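Local structure of UDP-D-quinovosamine 4-dehydrogenase (Vibrio fischeri, 3NKL) at residues I85-P99 and I111-G124. The protein is thought to be a membrane-bound oxidoreductase and lyase of the polysaccharide synthase family, of which this chain is the Rossmann-like, CoA-binding-type domain. Numbering follows the deposited sequence.
Sequences IESLAKLHVEVLTIP and IGQLKEVSIDDLLG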
ATOM      1  N   ILE B  85       1.443 -13.554  -8.662  1.00 16.54           N
ATOM      2  CA  ILE B  85       0.596 -14.750  -8.618  1.00 15.09           C
ATOM      3  C   ILE B  85       1.322 -15.920  -9.253  1.00 20.65           C
ATOM      4  O   ILE B  85       1.316 -17.029  -8.718  1.00 19.19           O
ATOM      5  CB  ILE B  85      -0.747 -14.540  -9.350  1.00 14.62           C
ATOM      6  CG1 ILE B  85      -1.669 -13.615  -8.537  1.00 12.30           C
ATOM      7  CG2 ILE B  85      -1.450 -15.885  -9.581  1.00 19.85           C
ATOM      8  CD1 ILE B  85      -2.807 -12.969  -9.376  1.00 17.91           C
ATOM      9  N   GLU B  86       1.963 -15.686 -10.386  1.00 21.22           N
ATOM     10  CA  GLU B  86       2.673 -16.777 -11.051  1.00 30.11           C
ATOM     11  C   GLU B  86       3.861 -17.276 -10.230  1.00 26.45           C
ATOM     12  O   GLU B  86       4.142 -18.479 -10.202  1.00 24.17           O
ATOM     13  CB  GLU B  86       3.093 -16.367 -12.472  1.00 28.73           C
ATOM     14  CG  GLU B  86       1.872 -16.097 -13.362  1.00 31.96           C
ATOM     15  CD  GLU B  86       2.218 -15.835 -14.824  1.00 40.59           C
ATOM     16  OE1 GLU B  86       3.026 -16.591 -15.414  1.00 36.01           O
ATOM     17  OE2 GLU B  86       1.662 -14.874 -15.390  1.00 39.75           O
ATOM     18  N   SER B  87       4.543 -16.360  -9.550  1.00 20.41           N
ATOM     19  CA  SER B  87       5.645 -16.730  -8.664  1.00 24.58           C
ATOM     20  C   SER B  87       5.161 -17.670  -7.556  1.00 23.11           C
ATOM     21  O   SER B  87       5.855 -18.609  -7.176  1.00 21.86           O
ATOM     22  CB  SER B  87       6.335 -15.482  -8.081  1.00 25.63           C
ATOM     23  OG  SER B  87       5.662 -14.956  -6.932  1.00 25.79           O
ATOM     24  N   LEU B  88       3.954 -17.437  -7.057  1.00 15.63           N
ATOM     25  CA  LEU B  88       3.383 -18.304  -6.022  1.00 18.24           C
ATOM     26  C   LEU B  88       2.853 -19.629  -6.573  1.00 20.24           C
ATOM     27  O   LEU B  88       2.978 -20.688  -5.936  1.00 19.43           O
ATOM     28  CB  LEU B  88       2.258 -17.562  -5.274  1.00 16.97           C
ATOM     29  CG  LEU B  88       2.746 -16.287  -4.571  1.00 19.09           C
ATOM     30  CD1 LEU B  88       1.559 -15.428  -4.152  1.00 14.85           C
ATOM     31  CD2 LEU B  88       3.574 -16.685  -3.325  1.00 19.15           C
ATOM     32  N   ALA B  89       2.238 -19.574  -7.746  1.00 17.11           N
ATOM     33  CA  ALA B  89       1.719 -20.792  -8.358  1.00 19.85           C
ATOM     34  C   ALA B  89       2.777 -21.858  -8.435  1.00 19.85           C
ATOM     35  O   ALA B  89       2.495 -23.039  -8.200  1.00 20.37           O
ATOM     36  CB  ALA B  89       1.182 -20.509  -9.747  1.00 18.10           C
ATOM     37  N   LYS B  90       3.983 -21.457  -8.840  1.00 14.44           N
ATOM     38  CA  LYS B  90       5.057 -22.398  -9.061  1.00 11.73           C
ATOM     39  C   LYS B  90       5.653 -22.926  -7.757  1.00 13.93           C
ATOM     40  O   LYS B  90       6.572 -23.740  -7.784  1.00 17.73           O
ATOM     41  CB  LYS B  90       6.158 -21.768  -9.922  1.00 20.37           C
ATOM     42  CG  LYS B  90       5.660 -21.338 -11.295  1.00 32.32           C
ATOM     43  CD  LYS B  90       6.684 -20.434 -12.020  1.00 39.33           C
ATOM     44  CE  LYS B  90       6.195 -20.041 -13.408  1.00 37.30           C
ATOM     45  NZ  LYS B  90       7.026 -18.931 -13.976  1.00 44.35           N
ATOM     46  N   LEU B  91       5.136 -22.460  -6.622  1.00 19.07           N
ATOM     47  CA  LEU B  91       5.571 -22.991  -5.334  1.00 19.58           C
ATOM     48  C   LEU B  91       4.501 -23.913  -4.741  1.00 19.37           C
ATOM     49  O   LEU B  91       4.578 -24.278  -3.569  1.00 17.15           O
ATOM     50  CB  LEU B  91       5.874 -21.859  -4.346  1.00 20.03           C
ATOM     51  CG  LEU B  91       7.022 -20.934  -4.772  1.00 19.62           C
ATOM     52  CD1 LEU B  91       7.174 -19.800  -3.775  1.00 23.79           C
ATOM     53  CD2 LEU B  91       8.292 -21.765  -4.843  1.00 26.25           C
ATOM     54  N   HIS B  92       3.500 -24.241  -5.545  1.00 14.23           N
ATOM     55  CA  HIS B  92       2.451 -25.186  -5.153  1.00 18.96           C
ATOM     56  C   HIS B  92       1.752 -24.733  -3.880  1.00 19.77           C
ATOM     57  O   HIS B  92       1.606 -25.503  -2.938  1.00 16.09           O
ATOM     58  CB  HIS B  92       3.017 -26.611  -4.979  1.00 15.47           C
ATOM     59  CG  HIS B  92       3.283 -27.322  -6.275  1.00 17.57           C
ATOM     60  ND1 HIS B  92       3.924 -28.542  -6.338  1.00 19.32           N
ATOM     61  CD2 HIS B  92       2.993 -26.981  -7.557  1.00 13.85           C
ATOM     62  CE1 HIS B  92       4.017 -28.923  -7.602  1.00 18.44           C
ATOM     63  NE2 HIS B  92       3.448 -27.998  -8.357  1.00 13.59           N
ATOM     64  N   VAL B  93       1.328 -23.473  -3.851  1.00 14.44           N
ATOM     65  CA  VAL B  93       0.405 -23.015  -2.829  1.00 19.35           C
ATOM     66  C   VAL B  93      -0.864 -22.573  -3.537  1.00 20.99           C
ATOM     67  O   VAL B  93      -0.856 -22.336  -4.729  1.00 21.39           O
ATOM     68  CB  VAL B  93       0.984 -21.855  -2.026  1.00 15.90           C
ATOM     69  CG1 VAL B  93       2.248 -22.344  -1.291  1.00 20.38           C
ATOM     70  CG2 VAL B  93       1.331 -20.641  -2.941  1.00 16.72           C
ATOM     71  N   GLU B  94      -1.951 -22.526  -2.793  1.00 15.33           N
ATOM     72  CA  GLU B  94      -3.197 -21.962  -3.250  1.00 14.21           C
ATOM     73  C   GLU B  94      -3.065 -20.456  -3.039  1.00 13.87           C
ATOM     74  O   GLU B  94      -2.391 -20.005  -2.089  1.00 16.58           O
ATOM     75  CB  GLU B  94      -4.298 -22.504  -2.344  1.00 24.44           C
ATOM     76  CG  GLU B  94      -5.633 -21.908  -2.579  1.00 42.55           C
ATOM     77  CD  GLU B  94      -6.706 -22.596  -1.758  1.00 53.29           C
ATOM     78  OE1 GLU B  94      -7.800 -22.816  -2.312  1.00 52.03           O
ATOM     79  OE2 GLU B  94      -6.446 -22.919  -0.574  1.00 58.94           O
ATOM     80  N   VAL B  95      -3.669 -19.663  -3.915  1.00 13.19           N
ATOM     81  CA  VAL B  95      -3.502 -18.202  -3.809  1.00 17.08           C
ATOM     82  C   VAL B  95      -4.874 -17.541  -3.731  1.00 22.09           C
ATOM     83  O   VAL B  95      -5.717 -17.762  -4.616  1.00 16.62           O
ATOM     84  CB  VAL B  95      -2.694 -17.633  -5.000  1.00 13.84           C
ATOM     85  CG1 VAL B  95      -2.565 -16.121  -4.878  1.00 14.24           C
ATOM     86  CG2 VAL B  95      -1.304 -18.271  -5.066  1.00 15.92           C
ATOM     87  N   LEU B  96      -5.107 -16.766  -2.665  1.00 15.28           N
ATOM     88  CA  LEU B  96      -6.375 -16.060  -2.484  1.00 13.01           C
ATOM     89  C   LEU B  96      -6.054 -14.587  -2.415  1.00 14.56           C
ATOM     90  O   LEU B  96      -4.940 -14.218  -2.068  1.00 17.18           O
ATOM     91  CB  LEU B  96      -7.076 -16.452  -1.183  1.00 14.30           C
ATOM     92  CG  LEU B  96      -7.156 -17.941  -0.850  1.00 16.69           C
ATOM     93  CD1 LEU B  96      -7.866 -18.153   0.504  1.00 25.49           C
ATOM     94  CD2 LEU B  96      -7.912 -18.622  -1.957  1.00 20.25           C
ATOM     95  N   THR B  97      -7.031 -13.746  -2.740  1.00 13.32           N
ATOM     96  CA  THR B  97      -6.793 -12.302  -2.764  1.00 13.86           C
ATOM     97  C   THR B  97      -7.922 -11.515  -2.109  1.00 14.10           C
ATOM     98  O   THR B  97      -9.097 -11.898  -2.199  1.00 15.06           O
ATOM     99  CB  THR B  97      -6.602 -11.760  -4.216  1.00 20.09           C
ATOM    100  OG1 THR B  97      -6.392 -10.334  -4.180  1.00 15.61           O
ATOM    101  CG2 THR B  97      -7.823 -12.047  -5.077  1.00 14.91           C
ATOM    102  N   ILE B  98      -7.572 -10.399  -1.474  1.00 13.68           N
ATOM    103  CA  ILE B  98      -8.598  -9.470  -0.996  1.00 15.35           C
ATOM    104  C   ILE B  98      -9.160  -8.730  -2.220  1.00 14.27           C
ATOM    105  O   ILE B  98      -8.603  -8.849  -3.316  1.00 16.13           O
ATOM    106  CB  ILE B  98      -8.010  -8.477   0.026  1.00 13.59           C
ATOM    107  CG1 ILE B  98      -7.079  -7.462  -0.652  1.00 15.96           C
ATOM    108  CG2 ILE B  98      -7.265  -9.235   1.162  1.00 13.30           C
ATOM    109  CD1 ILE B  98      -6.621  -6.347   0.338  1.00 19.31           C
ATOM    110  N   PRO B  99     -10.246  -7.952  -2.042  1.00 14.40           N
ATOM    111  CA  PRO B  99     -10.839  -7.218  -3.171  1.00 16.89           C
ATOM    112  C   PRO B  99      -9.908  -6.229  -3.872  1.00 17.80           C
ATOM    113  O   PRO B  99      -8.871  -5.854  -3.338  1.00 15.72           O
ATOM    114  CB  PRO B  99     -12.012  -6.437  -2.517  1.00 12.65           C
ATOM    115  CG  PRO B  99     -12.395  -7.335  -1.342  1.00 19.44           C
ATOM    116  CD  PRO B  99     -11.057  -7.821  -0.814  1.00 15.69           C
ATOM    117  N   ILE B 111     -12.163  -6.041   3.260  1.00 23.10           N
ATOM    118  CA  ILE B 111     -10.827  -6.601   3.081  1.00 22.95           C
ATOM    119  C   ILE B 111     -10.796  -8.092   3.434  1.00 24.40           C
ATOM    120  O   ILE B 111      -9.983  -8.858   2.909  1.00 23.16           O
ATOM    121  CB  ILE B 111      -9.790  -5.811   3.921  1.00 27.98           C
ATOM    122  CG1 ILE B 111      -9.622  -4.405   3.351  1.00 31.86           C
ATOM    123  CG2 ILE B 111      -8.414  -6.466   3.875  1.00 25.68           C
ATOM    124  CD1 ILE B 111      -8.598  -3.579   4.094  1.00 40.40           C
ATOM    125  N   GLY B 112     -11.698  -8.515   4.311  1.00 19.52           N
ATOM    126  CA  GLY B 112     -11.701  -9.908   4.730  1.00 21.78           C
ATOM    127  C   GLY B 112     -12.294 -10.863   3.704  1.00 23.09           C
ATOM    128  O   GLY B 112     -12.244 -12.062   3.906  1.00 23.21           O
ATOM    129  N   GLN B 113     -12.892 -10.354   2.624  1.00 20.33           N
ATOM    130  CA  GLN B 113     -13.457 -11.260   1.610  1.00 22.10           C
ATOM    131  C   GLN B 113     -12.322 -11.783   0.736  1.00 20.45           C
ATOM    132  O   GLN B 113     -11.699 -11.029  -0.018  1.00 17.62           O
ATOM    133  CB  GLN B 113     -14.516 -10.550   0.755  1.00 24.46           C
ATOM    134  CG  GLN B 113     -15.769 -10.116   1.534  1.00 24.71           C
ATOM    135  CD  GLN B 113     -16.811  -9.438   0.644  1.00 22.24           C
ATOM    136  OE1 GLN B 113     -17.135  -8.264   0.827  1.00 22.94           O
ATOM    137  NE2 GLN B 113     -17.357 -10.192  -0.310  1.00 26.01           N
ATOM    138  N   LEU B 114     -12.047 -13.075   0.832  1.00 16.16           N
ATOM    139  CA  LEU B 114     -10.897 -13.657   0.146  1.00 14.49           C
ATOM    140  C   LEU B 114     -11.380 -14.511  -1.013  1.00 20.17           C
ATOM    141  O   LEU B 114     -12.141 -15.453  -0.806  1.00 19.72           O
ATOM    142  CB  LEU B 114     -10.118 -14.547   1.129  1.00 19.02           C
ATOM    143  CG  LEU B 114      -9.401 -13.805   2.267  1.00 20.34           C
ATOM    144  CD1 LEU B 114      -8.847 -14.797   3.275  1.00 27.63           C
ATOM    145  CD2 LEU B 114      -8.282 -12.912   1.701  1.00 14.03           C
ATOM    146  N   LYS B 115     -10.938 -14.181  -2.227  1.00 16.59           N
ATOM    147  CA  LYS B 115     -11.352 -14.918  -3.413  1.00 18.95           C
ATOM    148  C   LYS B 115     -10.183 -15.696  -4.007  1.00 17.17           C
ATOM    149  O   LYS B 115      -9.062 -15.190  -4.056  1.00 15.89           O
ATOM    150  CB  LYS B 115     -11.838 -13.900  -4.444  1.00 20.10           C
ATOM    151  CG  LYS B 115     -12.336 -14.497  -5.748  1.00 21.05           C
ATOM    152  CD  LYS B 115     -13.012 -13.369  -6.526  1.00 34.80           C
ATOM    153  CE  LYS B 115     -12.479 -13.270  -7.919  1.00 45.68           C
ATOM    154  NZ  LYS B 115     -13.145 -14.294  -8.756  1.00 53.59           N
ATOM    155  N   GLU B 116     -10.441 -16.911  -4.479  0.61 15.84           N
ATOM    156  CA  GLU B 116      -9.397 -17.686  -5.168  0.61 18.03           C
ATOM    157  C   GLU B 116      -9.013 -16.956  -6.462  0.61 22.06           C
ATOM    158  O   GLU B 116      -9.891 -16.493  -7.182  0.61 22.66           O
ATOM    159  CB  GLU B 116      -9.888 -19.122  -5.436  0.61 24.66           C
ATOM    160  CG  GLU B 116     -10.325 -19.843  -4.154  0.61 21.51           C
ATOM    161  CD  GLU B 116     -10.872 -21.261  -4.358  0.61 35.41           C
ATOM    162  OE1 GLU B 116     -10.953 -21.994  -3.344  0.61 37.63           O
ATOM    163  OE2 GLU B 116     -11.234 -21.640  -5.498  0.61 27.95           O
ATOM    164  N   VAL B 117      -7.717 -16.807  -6.753  1.00 16.46           N
ATOM    165  CA  VAL B 117      -7.333 -16.146  -8.005  1.00 21.28           C
ATOM    166  C   VAL B 117      -7.796 -16.967  -9.215  1.00 27.09           C
ATOM    167  O   VAL B 117      -7.976 -18.182  -9.106  1.00 22.55           O
ATOM    168  CB  VAL B 117      -5.824 -15.839  -8.107  1.00 24.63           C
ATOM    169  CG1 VAL B 117      -5.402 -14.938  -6.942  1.00 25.78           C
ATOM    170  CG2 VAL B 117      -5.018 -17.118  -8.158  1.00 28.19           C
ATOM    171  N   SER B 118      -8.011 -16.330 -10.365  1.00 25.01           N
ATOM    172  CA  SER B 118      -8.462 -17.120 -11.528  1.00 25.54           C
ATOM    173  C   SER B 118      -7.392 -18.116 -11.954  1.00 30.70           C
ATOM    174  O   SER B 118      -6.193 -17.876 -11.766  1.00 28.30           O
ATOM    175  CB  SER B 118      -8.863 -16.229 -12.711  1.00 34.87           C
ATOM    176  OG  SER B 118      -7.746 -15.525 -13.233  1.00 32.74           O
ATOM    177  N   ILE B 119      -7.833 -19.239 -12.518  1.00 30.96           N
ATOM    178  CA  ILE B 119      -6.928 -20.219 -13.097  1.00 30.95           C
ATOM    179  C   ILE B 119      -6.131 -19.600 -14.253  1.00 32.31           C
ATOM    180  O   ILE B 119      -4.975 -19.954 -14.472  1.00 27.83           O
ATOM    181  CB  ILE B 119      -7.694 -21.435 -13.621  1.00 35.31           C
ATOM    182  CG1 ILE B 119      -6.720 -22.518 -14.066  1.00 34.44           C
ATOM    183  CG2 ILE B 119      -8.628 -21.035 -14.771  1.00 46.53           C
ATOM    184  CD1 ILE B 119      -6.167 -23.310 -12.921  1.00 45.39           C
ATOM    185  N   ASP B 120      -6.757 -18.685 -14.990  1.00 27.74           N
ATOM    186  CA  ASP B 120      -6.058 -17.945 -16.033  1.00 33.80           C
ATOM    187  C   ASP B 120      -4.858 -17.202 -15.450  1.00 32.90           C
ATOM    188  O   ASP B 120      -3.750 -17.288 -15.980  1.00 33.88           O
ATOM    189  CB  ASP B 120      -6.990 -16.943 -16.712  1.00 42.91           C
ATOM    190  CG  ASP B 120      -7.944 -17.605 -17.691  1.00 58.97           C
ATOM    191  OD1 ASP B 120      -7.643 -18.722 -18.169  1.00 52.07           O
ATOM    192  OD2 ASP B 120      -8.996 -17.000 -17.988  1.00 75.09           O
ATOM    193  N   ASP B 121      -5.083 -16.476 -14.357  1.00 23.64           N
ATOM    194  CA  ASP B 121      -4.008 -15.719 -13.718  1.00 25.04           C
ATOM    195  C   ASP B 121      -3.008 -16.667 -13.073  1.00 25.79           C
ATOM    196  O   ASP B 121      -1.798 -16.449 -13.145  1.00 22.18           O
ATOM    197  CB  ASP B 121      -4.556 -14.772 -12.659  1.00 25.10           C
ATOM    198  CG  ASP B 121      -5.155 -13.510 -13.265  1.00 36.54           C
ATOM    199  OD1 ASP B 121      -5.689 -12.663 -12.514  1.00 37.72           O
ATOM    200  OD2 ASP B 121      -5.081 -13.372 -14.503  1.00 40.86           O
ATOM    201  N   LEU B 122      -3.516 -17.714 -12.425  1.00 21.93           N
ATOM    202  CA  LEU B 122      -2.648 -18.681 -11.759  1.00 20.91           C
ATOM    203  C   LEU B 122      -1.638 -19.281 -12.727  1.00 26.11           C
ATOM    204  O   LEU B 122      -0.474 -19.501 -12.381  1.00 26.24           O
ATOM    205  CB  LEU B 122      -3.496 -19.834 -11.200  1.00 23.15           C
ATOM    206  CG  LEU B 122      -2.857 -20.742 -10.145  1.00 26.21           C
ATOM    207  CD1 LEU B 122      -2.580 -19.959  -8.834  1.00 23.32           C
ATOM    208  CD2 LEU B 122      -3.802 -21.900  -9.886  1.00 29.68           C
ATOM    209  N   LEU B 123      -2.105 -19.609 -13.929  1.00 24.89           N
ATOM    210  CA  LEU B 123      -1.304 -20.389 -14.860  1.00 23.04           C
ATOM    211  C   LEU B 123      -0.650 -19.510 -15.931  1.00 25.42           C
ATOM    212  O   LEU B 123       0.196 -19.970 -16.691  1.00 30.62           O
ATOM    213  CB  LEU B 123      -2.147 -21.506 -15.520  1.00 25.51           C
ATOM    214  CG  LEU B 123      -2.778 -22.533 -14.558  1.00 28.17           C
ATOM    215  CD1 LEU B 123      -3.487 -23.630 -15.334  1.00 29.20           C
ATOM    216  CD2 LEU B 123      -1.737 -23.147 -13.630  1.00 30.44           C
ATOM    217  N   GLY B 124      -1.041 -18.244 -15.982  1.00 28.78           N
ATOM    218  CA  GLY B 124      -0.495 -17.343 -16.975  1.00 36.25           C
ATOM    219  C   GLY B 124      -0.911 -17.842 -18.341  1.00 40.91           C
ATOM    220  O   GLY B 124      -0.065 -18.151 -19.182  1.00 40.72           O
TER
HETATM  221  O   HOH W   1      -0.792 -14.465 -14.630  1.00 32.03           O
HETATM  222  O   HOH W   2       3.039 -19.299 -15.453  1.00 38.43           O
HETATM  223  O   HOH W   3      -9.870 -22.268  -0.745  1.00 49.92           O
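Val117 packs between strand 94-97 and helix 85-89. Its CG1 lies 3.7 Å from Val95 CG1, and its CG2 lies 4.0 Å from Ile85 CG2. The side chains of Ile85 and Val117 pass each other head to tail. Ile85 CG2 stands anti to the backbone N, which brings it to 3.7 Å from Leu122 CA. Leu122 CB starts out away from segment 85-99, but with CG anti to its backbone N (chi1 -163°) its CD1 returns to Ala89 CB and Val95 CG2. Ala89 CB also sits 3.3 Å from Leu122 O. The axes of helices 85-89 and 119-123 approach to 8.6 Å and cross at -76°.

Segment 111-124 adds the short antiparallel edge strand 115-116 to the mainly parallel, mixed sheet of this Rossmann-like domain. Strand 94-97 bonds to strand 68-71 on its other edge. Thr97 and Lys115 form a hydrogen-bonded pair, with Thr97 N to Lys115 O at 2.8 Å and a straighter return bond from Lys115 N to Thr97 O. Val117 N continues the ladder to Val95 O. Past the Thr97-Lys115 pair, at the opposite end, Ile98 CD1 runs beside Ile111 CG2, and both residues reach helix 14-25.

The margins are wetter. Glu116 has two conformers; in one of them a water tentatively bridges its OE1 to Glu94 OE1. At the helix end, Glu86 extends past Gly124, and its carboxylate oxygens are joined through separate waters to Asp121 O and Leu123 O.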